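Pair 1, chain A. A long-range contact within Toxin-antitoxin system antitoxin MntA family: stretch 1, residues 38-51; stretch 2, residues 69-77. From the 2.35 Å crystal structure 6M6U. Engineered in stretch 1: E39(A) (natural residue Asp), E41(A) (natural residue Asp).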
# COMPACT_ATOMS: atom_id res chain seq x y z
N SER A 38 -1.18 12.71 -8.65
CA SER A 38 -2.48 13.02 -8.08
C SER A 38 -3.60 12.69 -9.06
O SER A 38 -3.47 12.86 -10.27
CB SER A 38 -2.55 14.49 -7.68
OG SER A 38 -2.26 15.34 -8.79
N GLU A 39 -4.72 12.22 -8.51
CA GLU A 39 -5.85 11.82 -9.33
C GLU A 39 -6.53 13.04 -9.95
O GLU A 39 -6.50 14.14 -9.41
CB GLU A 39 -6.88 11.05 -8.50
CG GLU A 39 -6.32 9.90 -7.70
CD GLU A 39 -7.41 9.10 -7.01
OE1 GLU A 39 -8.00 8.21 -7.67
OE2 GLU A 39 -7.69 9.36 -5.82
N ILE A 40 -7.13 12.81 -11.11
CA ILE A 40 -8.14 13.72 -11.64
C ILE A 40 -9.45 13.38 -10.94
O ILE A 40 -9.89 12.23 -10.96
CB ILE A 40 -8.25 13.60 -13.16
CG1 ILE A 40 -6.88 13.82 -13.81
CG2 ILE A 40 -9.27 14.58 -13.71
CD1 ILE A 40 -6.79 13.37 -15.24
N GLU A 41 -10.05 14.37 -10.29
CA GLU A 41 -11.26 14.18 -9.50
C GLU A 41 -12.44 14.75 -10.26
O GLU A 41 -12.49 15.96 -10.54
CB GLU A 41 -11.11 14.82 -8.12
CG GLU A 41 -10.14 14.07 -7.21
CD GLU A 41 -9.73 14.86 -5.98
OE1 GLU A 41 -10.52 14.93 -5.01
OE2 GLU A 41 -8.62 15.42 -5.98
N ILE A 42 -13.40 13.89 -10.59
CA ILE A 42 -14.56 14.25 -11.39
C ILE A 42 -15.82 13.84 -10.65
O ILE A 42 -15.89 12.73 -10.10
CB ILE A 42 -14.50 13.59 -12.79
CG1 ILE A 42 -13.20 13.97 -13.50
CG2 ILE A 42 -15.72 14.00 -13.63
CD1 ILE A 42 -12.83 13.02 -14.62
N ALA A 43 -16.81 14.72 -10.64
CA ALA A 43 -18.09 14.46 -10.01
C ALA A 43 -19.19 14.56 -11.06
O ALA A 43 -19.15 15.42 -11.93
CB ALA A 43 -18.36 15.44 -8.87
N VAL A 44 -20.16 13.66 -10.96
CA VAL A 44 -21.28 13.63 -11.90
C VAL A 44 -22.57 13.51 -11.11
O VAL A 44 -22.62 12.92 -10.03
CB VAL A 44 -21.16 12.48 -12.92
CG1 VAL A 44 -20.04 12.76 -13.91
CG2 VAL A 44 -20.91 11.16 -12.21
N LEU A 45 -23.62 14.11 -11.66
CA LEU A 45 -24.98 13.88 -11.21
C LEU A 45 -25.77 13.35 -12.39
O LEU A 45 -25.78 13.97 -13.46
CB LEU A 45 -25.62 15.16 -10.66
CG LEU A 45 -27.01 15.01 -10.04
CD1 LEU A 45 -26.95 14.17 -8.76
CD2 LEU A 45 -27.64 16.36 -9.76
N ALA A 46 -26.40 12.20 -12.20
CA ALA A 46 -27.33 11.64 -13.17
C ALA A 46 -28.70 11.51 -12.52
O ALA A 46 -28.86 11.71 -11.31
CB ALA A 46 -26.83 10.28 -13.68
N ALA A 47 -29.70 11.17 -13.33
CA ALA A 47 -31.05 11.00 -12.80
C ALA A 47 -31.11 9.91 -11.74
O ALA A 47 -31.77 10.07 -10.71
CB ALA A 47 -32.03 10.70 -13.94
N ASP A 48 -30.41 8.80 -11.97
CA ASP A 48 -30.30 7.72 -11.00
C ASP A 48 -28.90 7.68 -10.42
O ASP A 48 -27.94 8.18 -11.01
CB ASP A 48 -30.61 6.35 -11.62
CG ASP A 48 -31.95 6.31 -12.31
OD1 ASP A 48 -32.05 5.65 -13.37
OD2 ASP A 48 -32.91 6.93 -11.80
N THR A 49 -28.80 7.06 -9.24
CA THR A 49 -27.49 6.69 -8.72
C THR A 49 -26.83 5.71 -9.67
O THR A 49 -27.49 4.82 -10.22
CB THR A 49 -27.62 6.05 -7.33
OG1 THR A 49 -28.32 4.81 -7.46
CG2 THR A 49 -28.39 6.95 -6.38
N LEU A 50 -25.53 5.88 -9.88
CA LEU A 50 -24.79 4.93 -10.69
C LEU A 50 -24.55 3.66 -9.89
O LEU A 50 -24.44 3.70 -8.66
CB LEU A 50 -23.45 5.52 -11.14
CG LEU A 50 -23.37 6.96 -11.64
CD1 LEU A 50 -21.98 7.24 -12.20
CD2 LEU A 50 -24.44 7.27 -12.67
N ASP A 51 -24.47 2.54 -10.59
CA ASP A 51 -23.93 1.33 -9.98
C ASP A 51 -22.49 1.59 -9.56
O ASP A 51 -21.70 2.15 -10.32
CB ASP A 51 -24.01 0.16 -10.96
CG ASP A 51 -23.36 -1.11 -10.42
OD1 ASP A 51 -22.71 -1.83 -11.20
OD2 ASP A 51 -23.50 -1.38 -9.20
N ASP A 69 -4.52 8.82 -13.12
CA ASP A 69 -5.48 8.28 -12.18
C ASP A 69 -6.71 9.17 -12.11
O ASP A 69 -6.61 10.40 -12.05
CB ASP A 69 -4.86 8.12 -10.80
CG ASP A 69 -3.86 6.97 -10.73
OD1 ASP A 69 -3.93 6.07 -11.60
OD2 ASP A 69 -3.01 6.97 -9.82
N VAL A 70 -7.88 8.55 -12.13
CA VAL A 70 -9.15 9.26 -12.11
C VAL A 70 -9.96 8.77 -10.92
O VAL A 70 -9.98 7.57 -10.63
CB VAL A 70 -9.92 9.08 -13.43
CG1 VAL A 70 -11.38 9.53 -13.28
CG2 VAL A 70 -9.23 9.85 -14.55
N ASP A 71 -10.59 9.70 -10.22
CA ASP A 71 -11.57 9.37 -9.20
C ASP A 71 -12.91 9.94 -9.64
O ASP A 71 -13.03 11.15 -9.83
CB ASP A 71 -11.17 9.92 -7.83
CG ASP A 71 -12.10 9.46 -6.72
OD1 ASP A 71 -12.30 10.23 -5.76
OD2 ASP A 71 -12.63 8.34 -6.81
N LEU A 72 -13.89 9.06 -9.82
CA LEU A 72 -15.20 9.44 -10.33
C LEU A 72 -16.20 9.37 -9.19
O LEU A 72 -16.42 8.30 -8.62
CB LEU A 72 -15.63 8.55 -11.50
CG LEU A 72 -17.02 8.83 -12.07
CD1 LEU A 72 -17.14 10.27 -12.57
CD2 LEU A 72 -17.32 7.84 -13.18
N VAL A 73 -16.79 10.51 -8.86
CA VAL A 73 -17.66 10.65 -7.70
C VAL A 73 -19.10 10.78 -8.20
O VAL A 73 -19.40 11.65 -9.02
CB VAL A 73 -17.26 11.86 -6.84
CG1 VAL A 73 -18.40 12.27 -5.93
CG2 VAL A 73 -16.01 11.54 -6.02
N ASP A 74 -19.97 9.90 -7.73
CA ASP A 74 -21.40 10.04 -7.99
C ASP A 74 -21.97 10.99 -6.95
O ASP A 74 -22.02 10.67 -5.76
CB ASP A 74 -22.10 8.68 -7.94
CG ASP A 74 -23.60 8.78 -8.20
OD1 ASP A 74 -24.07 9.85 -8.66
OD2 ASP A 74 -24.32 7.79 -7.95
N LEU A 75 -22.40 12.18 -7.40
CA LEU A 75 -22.90 13.18 -6.47
C LEU A 75 -24.16 12.72 -5.75
O LEU A 75 -24.45 13.19 -4.65
CB LEU A 75 -23.17 14.49 -7.21
CG LEU A 75 -21.92 15.25 -7.64
CD1 LEU A 75 -22.26 16.39 -8.58
CD2 LEU A 75 -21.19 15.75 -6.41
N ARG A 76 -24.91 11.79 -6.34
CA ARG A 76 -26.20 11.40 -5.77
C ARG A 76 -26.03 10.54 -4.52
O ARG A 76 -26.96 10.47 -3.71
CB ARG A 76 -27.04 10.67 -6.82
CG ARG A 76 -28.51 10.55 -6.46
CD ARG A 76 -29.35 10.11 -7.66
NE ARG A 76 -29.53 11.18 -8.64
CZ ARG A 76 -30.35 12.21 -8.48
NH1 ARG A 76 -31.07 12.32 -7.37
NH2 ARG A 76 -30.45 13.14 -9.43
N SER A 77 -24.88 9.89 -4.34
CA SER A 77 -24.61 9.14 -3.13
C SER A 77 -23.44 9.70 -2.33
O SER A 77 -23.11 9.16 -1.27
CB SER A 77 -24.33 7.67 -3.46
OG SER A 77 -23.08 7.53 -4.11

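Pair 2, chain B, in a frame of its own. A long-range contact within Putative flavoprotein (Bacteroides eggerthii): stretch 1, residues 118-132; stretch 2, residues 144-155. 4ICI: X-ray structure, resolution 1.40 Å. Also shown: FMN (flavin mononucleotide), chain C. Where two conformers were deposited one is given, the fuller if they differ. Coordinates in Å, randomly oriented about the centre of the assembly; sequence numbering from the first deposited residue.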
# COMPACT_ATOMS: atom_id res chain seq x y z
N LYS B 118 -4.13 -15.46 -0.22
CA LYS B 118 -3.59 -14.66 -1.30
C LYS B 118 -2.11 -14.36 -1.10
O LYS B 118 -1.57 -14.41 0.01
CB LYS B 118 -4.36 -13.35 -1.40
CG LYS B 118 -5.87 -13.52 -1.49
CD LYS B 118 -6.56 -12.21 -1.76
CE LYS B 118 -8.05 -12.31 -1.53
NZ LYS B 118 -8.66 -13.31 -2.43
N THR B 119 -1.45 -14.02 -2.20
CA THR B 119 -0.10 -13.48 -2.15
C THR B 119 -0.25 -11.98 -1.94
O THR B 119 -0.96 -11.33 -2.72
CB THR B 119 0.66 -13.78 -3.44
OG1 THR B 119 0.71 -15.20 -3.62
CG2 THR B 119 2.07 -13.24 -3.37
N VAL B 120 0.43 -11.41 -0.94
CA VAL B 120 0.29 -9.99 -0.59
C VAL B 120 1.67 -9.34 -0.70
O VAL B 120 2.63 -9.86 -0.13
CB VAL B 120 -0.31 -9.82 0.82
CG1 VAL B 120 -0.54 -8.35 1.12
CG2 VAL B 120 -1.63 -10.68 0.96
N VAL B 121 1.77 -8.23 -1.43
CA VAL B 121 3.06 -7.64 -1.79
C VAL B 121 2.98 -6.12 -1.60
O VAL B 121 2.18 -5.47 -2.25
CB VAL B 121 3.46 -7.95 -3.24
CG1 VAL B 121 4.94 -7.55 -3.45
CG2 VAL B 121 3.19 -9.42 -3.63
N PRO B 122 3.79 -5.56 -0.68
CA PRO B 122 3.74 -4.10 -0.53
C PRO B 122 4.54 -3.39 -1.61
O PRO B 122 5.46 -3.94 -2.18
CB PRO B 122 4.38 -3.87 0.85
CG PRO B 122 5.40 -4.99 0.96
CD PRO B 122 4.80 -6.16 0.19
N PHE B 123 4.20 -2.14 -1.85
CA PHE B 123 5.03 -1.23 -2.62
C PHE B 123 4.85 0.16 -2.09
O PHE B 123 3.88 0.45 -1.39
CB PHE B 123 4.76 -1.34 -4.14
CG PHE B 123 3.41 -0.83 -4.59
CD1 PHE B 123 2.29 -1.64 -4.53
CD2 PHE B 123 3.28 0.43 -5.14
CE1 PHE B 123 1.05 -1.19 -4.98
CE2 PHE B 123 2.07 0.87 -5.63
CZ PHE B 123 0.96 0.05 -5.54
N ALA B 124 5.77 1.07 -2.43
CA ALA B 124 5.72 2.39 -1.82
C ALA B 124 6.39 3.44 -2.67
O ALA B 124 7.16 3.12 -3.58
CB ALA B 124 6.38 2.35 -0.41
N THR B 125 6.06 4.68 -2.35
CA THR B 125 6.87 5.83 -2.74
C THR B 125 7.30 6.58 -1.49
O THR B 125 6.71 6.41 -0.42
CB THR B 125 6.15 6.77 -3.74
OG1 THR B 125 5.08 7.46 -3.12
CG2 THR B 125 5.66 6.01 -4.99
N SER B 126 8.36 7.38 -1.60
CA SER B 126 8.93 8.07 -0.44
C SER B 126 9.77 9.23 -0.88
O SER B 126 10.10 9.38 -2.08
CB SER B 126 9.80 7.14 0.39
OG SER B 126 11.05 6.93 -0.24
N GLY B 127 10.16 10.00 0.12
CA GLY B 127 11.14 11.07 -0.05
C GLY B 127 12.57 10.63 0.12
O GLY B 127 13.46 11.49 0.24
N GLY B 128 12.81 9.32 0.11
CA GLY B 128 14.16 8.78 0.33
C GLY B 128 14.22 7.51 1.16
O GLY B 128 15.12 6.66 0.96
N SER B 129 13.31 7.38 2.13
CA SER B 129 13.33 6.19 2.96
C SER B 129 13.10 4.95 2.12
O SER B 129 12.32 4.96 1.16
CB SER B 129 12.25 6.24 4.02
OG SER B 129 12.55 7.20 5.02
N SER B 130 13.74 3.86 2.53
CA SER B 130 13.51 2.56 1.93
C SER B 130 12.17 2.01 2.42
O SER B 130 11.62 2.43 3.45
CB SER B 130 14.62 1.59 2.30
OG SER B 130 14.65 1.39 3.69
N ILE B 131 11.66 1.03 1.70
CA ILE B 131 10.43 0.38 2.10
C ILE B 131 10.59 -0.59 3.26
O ILE B 131 9.60 -0.95 3.89
CB ILE B 131 9.77 -0.37 0.91
CG1 ILE B 131 8.26 -0.64 1.18
CG2 ILE B 131 10.55 -1.64 0.51
CD1 ILE B 131 7.50 -1.21 -0.04
N GLY B 132 11.81 -1.03 3.53
CA GLY B 132 12.03 -2.16 4.43
C GLY B 132 11.35 -2.09 5.78
O GLY B 132 10.71 -3.06 6.21
N ASP B 144 -0.09 -13.97 9.58
CA ASP B 144 -0.82 -15.06 8.93
C ASP B 144 -0.94 -14.88 7.44
O ASP B 144 -1.25 -15.84 6.74
CB ASP B 144 -2.22 -15.23 9.50
CG ASP B 144 -2.24 -15.70 10.91
OD1 ASP B 144 -1.51 -16.62 11.29
OD2 ASP B 144 -3.03 -15.14 11.69
N LEU B 145 -0.68 -13.68 6.93
CA LEU B 145 -0.71 -13.46 5.49
C LEU B 145 0.54 -13.95 4.79
O LEU B 145 1.62 -14.02 5.38
CB LEU B 145 -0.94 -11.97 5.16
CG LEU B 145 -2.20 -11.37 5.78
CD1 LEU B 145 -2.35 -9.89 5.36
CD2 LEU B 145 -3.45 -12.19 5.40
N ASN B 146 0.38 -14.24 3.49
CA ASN B 146 1.50 -14.69 2.66
C ASN B 146 2.21 -13.49 2.02
O ASN B 146 1.95 -13.13 0.88
CB ASN B 146 1.07 -15.70 1.61
CG ASN B 146 2.23 -16.19 0.77
OD1 ASN B 146 3.35 -16.24 1.26
ND2 ASN B 146 1.97 -16.53 -0.50
N TRP B 147 3.08 -12.86 2.79
CA TRP B 147 3.81 -11.67 2.35
C TRP B 147 4.99 -12.03 1.49
O TRP B 147 5.74 -12.94 1.82
CB TRP B 147 4.33 -10.91 3.55
CG TRP B 147 3.26 -10.27 4.39
CD1 TRP B 147 2.76 -10.74 5.57
CD2 TRP B 147 2.64 -9.01 4.16
NE1 TRP B 147 1.83 -9.88 6.05
CE2 TRP B 147 1.73 -8.80 5.21
CE3 TRP B 147 2.72 -8.06 3.14
CZ2 TRP B 147 0.94 -7.65 5.30
CZ3 TRP B 147 1.95 -6.92 3.23
CH2 TRP B 147 1.08 -6.72 4.29
N LYS B 148 5.17 -11.29 0.42
CA LYS B 148 6.39 -11.33 -0.37
C LYS B 148 7.06 -9.99 -0.32
O LYS B 148 6.46 -9.01 0.10
CB LYS B 148 6.10 -11.78 -1.80
CG LYS B 148 5.60 -13.24 -1.94
CD LYS B 148 5.51 -13.72 -3.39
CE LYS B 148 5.31 -15.25 -3.50
NZ LYS B 148 5.28 -15.76 -4.92
N GLU B 149 8.32 -9.95 -0.75
CA GLU B 149 9.13 -8.75 -0.68
C GLU B 149 8.68 -7.74 -1.73
O GLU B 149 8.52 -8.07 -2.92
CB GLU B 149 10.60 -9.12 -0.88
CG GLU B 149 11.18 -9.91 0.28
CD GLU B 149 11.31 -9.07 1.52
OE1 GLU B 149 11.99 -8.04 1.45
OE2 GLU B 149 10.72 -9.46 2.56
N GLY B 150 8.50 -6.52 -1.28
CA GLY B 150 8.09 -5.42 -2.12
C GLY B 150 9.23 -4.51 -2.50
O GLY B 150 10.41 -4.78 -2.23
N ARG B 151 8.86 -3.40 -3.14
CA ARG B 151 9.83 -2.45 -3.66
C ARG B 151 9.34 -1.03 -3.50
O ARG B 151 8.14 -0.75 -3.58
CB ARG B 151 10.07 -2.70 -5.15
CG ARG B 151 10.66 -4.08 -5.51
CD ARG B 151 12.12 -4.24 -5.10
NE ARG B 151 12.69 -5.52 -5.54
CZ ARG B 151 12.62 -6.65 -4.84
NH1 ARG B 151 11.98 -6.71 -3.68
NH2 ARG B 151 13.17 -7.76 -5.33
N LEU B 152 10.32 -0.14 -3.35
CA LEU B 152 10.14 1.27 -3.50
C LEU B 152 10.10 1.57 -4.99
O LEU B 152 11.02 1.18 -5.74
CB LEU B 152 11.27 2.01 -2.78
CG LEU B 152 11.21 3.50 -2.56
CD1 LEU B 152 10.11 3.88 -1.56
CD2 LEU B 152 12.59 3.99 -2.09
N LEU B 153 9.02 2.23 -5.42
CA LEU B 153 8.77 2.53 -6.82
C LEU B 153 8.82 4.05 -7.11
O LEU B 153 7.98 4.58 -7.85
CB LEU B 153 7.46 1.92 -7.27
CG LEU B 153 7.34 0.40 -7.14
CD1 LEU B 153 6.00 -0.02 -7.70
CD2 LEU B 153 8.52 -0.34 -7.84
N ASN B 154 9.77 4.74 -6.51
CA ASN B 154 9.96 6.16 -6.82
C ASN B 154 10.31 6.40 -8.27
O ASN B 154 9.83 7.36 -8.89
CB ASN B 154 11.05 6.78 -5.93
CG ASN B 154 10.59 6.96 -4.49
OD1 ASN B 154 9.39 7.09 -4.25
ND2 ASN B 154 11.53 6.97 -3.54
N ARG B 155 11.14 5.55 -8.81
CA ARG B 155 11.45 5.62 -10.24
C ARG B 155 11.35 4.20 -10.72
O ARG B 155 12.13 3.33 -10.27
CB ARG B 155 12.84 6.23 -10.45
CG ARG B 155 12.88 7.72 -10.18
N1 FMN C . 9.40 10.23 3.06
C2 FMN C . 10.45 9.46 3.50
O2 FMN C . 11.37 9.21 2.72
N3 FMN C . 10.47 9.00 4.81
C4 FMN C . 9.47 9.30 5.72
O4 FMN C . 9.56 8.78 6.85
C4A FMN C . 8.42 10.12 5.28
N5 FMN C . 7.39 10.49 6.18
C5A FMN C . 6.34 11.27 5.67
C6 FMN C . 5.28 11.62 6.53
C7 FMN C . 4.23 12.37 6.06
C7M FMN C . 3.08 12.70 6.97
C8 FMN C . 4.18 12.78 4.74
C8M FMN C . 3.03 13.62 4.24
C9 FMN C . 5.23 12.44 3.89
C9A FMN C . 6.31 11.66 4.34
N10 FMN C . 7.36 11.31 3.48
C10 FMN C . 8.40 10.54 3.95
C1' FMN C . 7.32 11.70 2.03
C2' FMN C . 6.36 10.73 1.27
O2' FMN C . 6.62 9.37 1.51
C3' FMN C . 6.47 10.90 -0.25
O3' FMN C . 6.40 12.32 -0.61
C4' FMN C . 5.44 10.05 -1.05
O4' FMN C . 5.92 9.96 -2.37
C5' FMN C . 4.04 10.78 -1.09
O5' FMN C . 3.20 9.92 -1.81
P FMN C . 1.72 10.34 -2.27
O1P FMN C . 1.93 11.52 -3.24
O2P FMN C . 1.06 9.17 -2.82
O3P FMN C . 0.90 10.79 -1.05
O HOH W 1 -2.31 -14.29 2.51
O HOH W 2 2.55 -15.58 -5.85

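What backbone arrangement do the two contacts share? In each, a strand runs parallel to a partner segment and then leaves it in a loop, and 14 central residues superpose with an RMSD of 1.0 Å. The match is tight around V44(A) and A124(B), opposite D74(A) and L152(B). There the same ladder recurs: V44(A) N donates to V73(A) O at 2.9 Å and L75(A) N to V44(A) O at 2.7 Å, while A124(B) N donates to R151(B) O at 3.2 Å and L153(B) N to A124(B) O at 2.8 Å. One residue thus uses both its N and its O, reaching the partners before and after its opposite number, as parallel pairing requires.

Where do the ladders differ? Pair 1 continues without a break, for I42(A) matches P122(B) yet bonds through both N and O: I42(A) N to D71(A) O at 2.9 Å, and V73(A) N to I42(A) O at 2.7 Å. Proline has no N-H to give, and pair 2 resumes its ladder only at V120(B), whose N donates to N146(B) O at 2.9 Å. Opposite P122(B) lies G150(B), the counterpart of L72(A). G150(B) CA approaches P122(B) O to 3.0 Å; an ideal CB on G150(B) would lie 1.8 Å from P122(B) O, a clash.

How do the side chains fill the sheet faces? In pair 1, L72(A) touches two neighbours on its face: its CD1 is 4.1 Å from I42(A) CG2 and 3.9 Å from V44(A) CG2. Pair 2 has no side chain at the matching G150(B), and apolar contact is made elsewhere along the strand, at V120(B) and W147(B). W147(B) presents a ring face to V120(B), whose CG1 is 3.6 Å from W147(B) CZ3, and the ring edge meets P122(B). Further on, L152(B) CD1 sits 4.2 Å from A124(B) CB, where pair 1 places the acidic D74(A).

How is the chain held where the strand ends? Both pairs use a polar side chain from the matched positions R76(A) and N154(B), but in different ways. R76(A) donates twice to one carbonyl, its NE and NH2 each 2.8 Å from A46(A) O, with L45(A) CD1 over one guanidinium face. N154(B) works both ways, its OD1 accepting S126(B) N at 2.9 Å and its ND2 giving a weak bond to S126(B) OG at 3.3 Å. D74(A) also helps in pair 1, accepting L50(A) N on OD2 at 3.0 Å. In pair 2 the loop then serves the flavin: G127(B) N donates to FMN N1 at 3.0 Å.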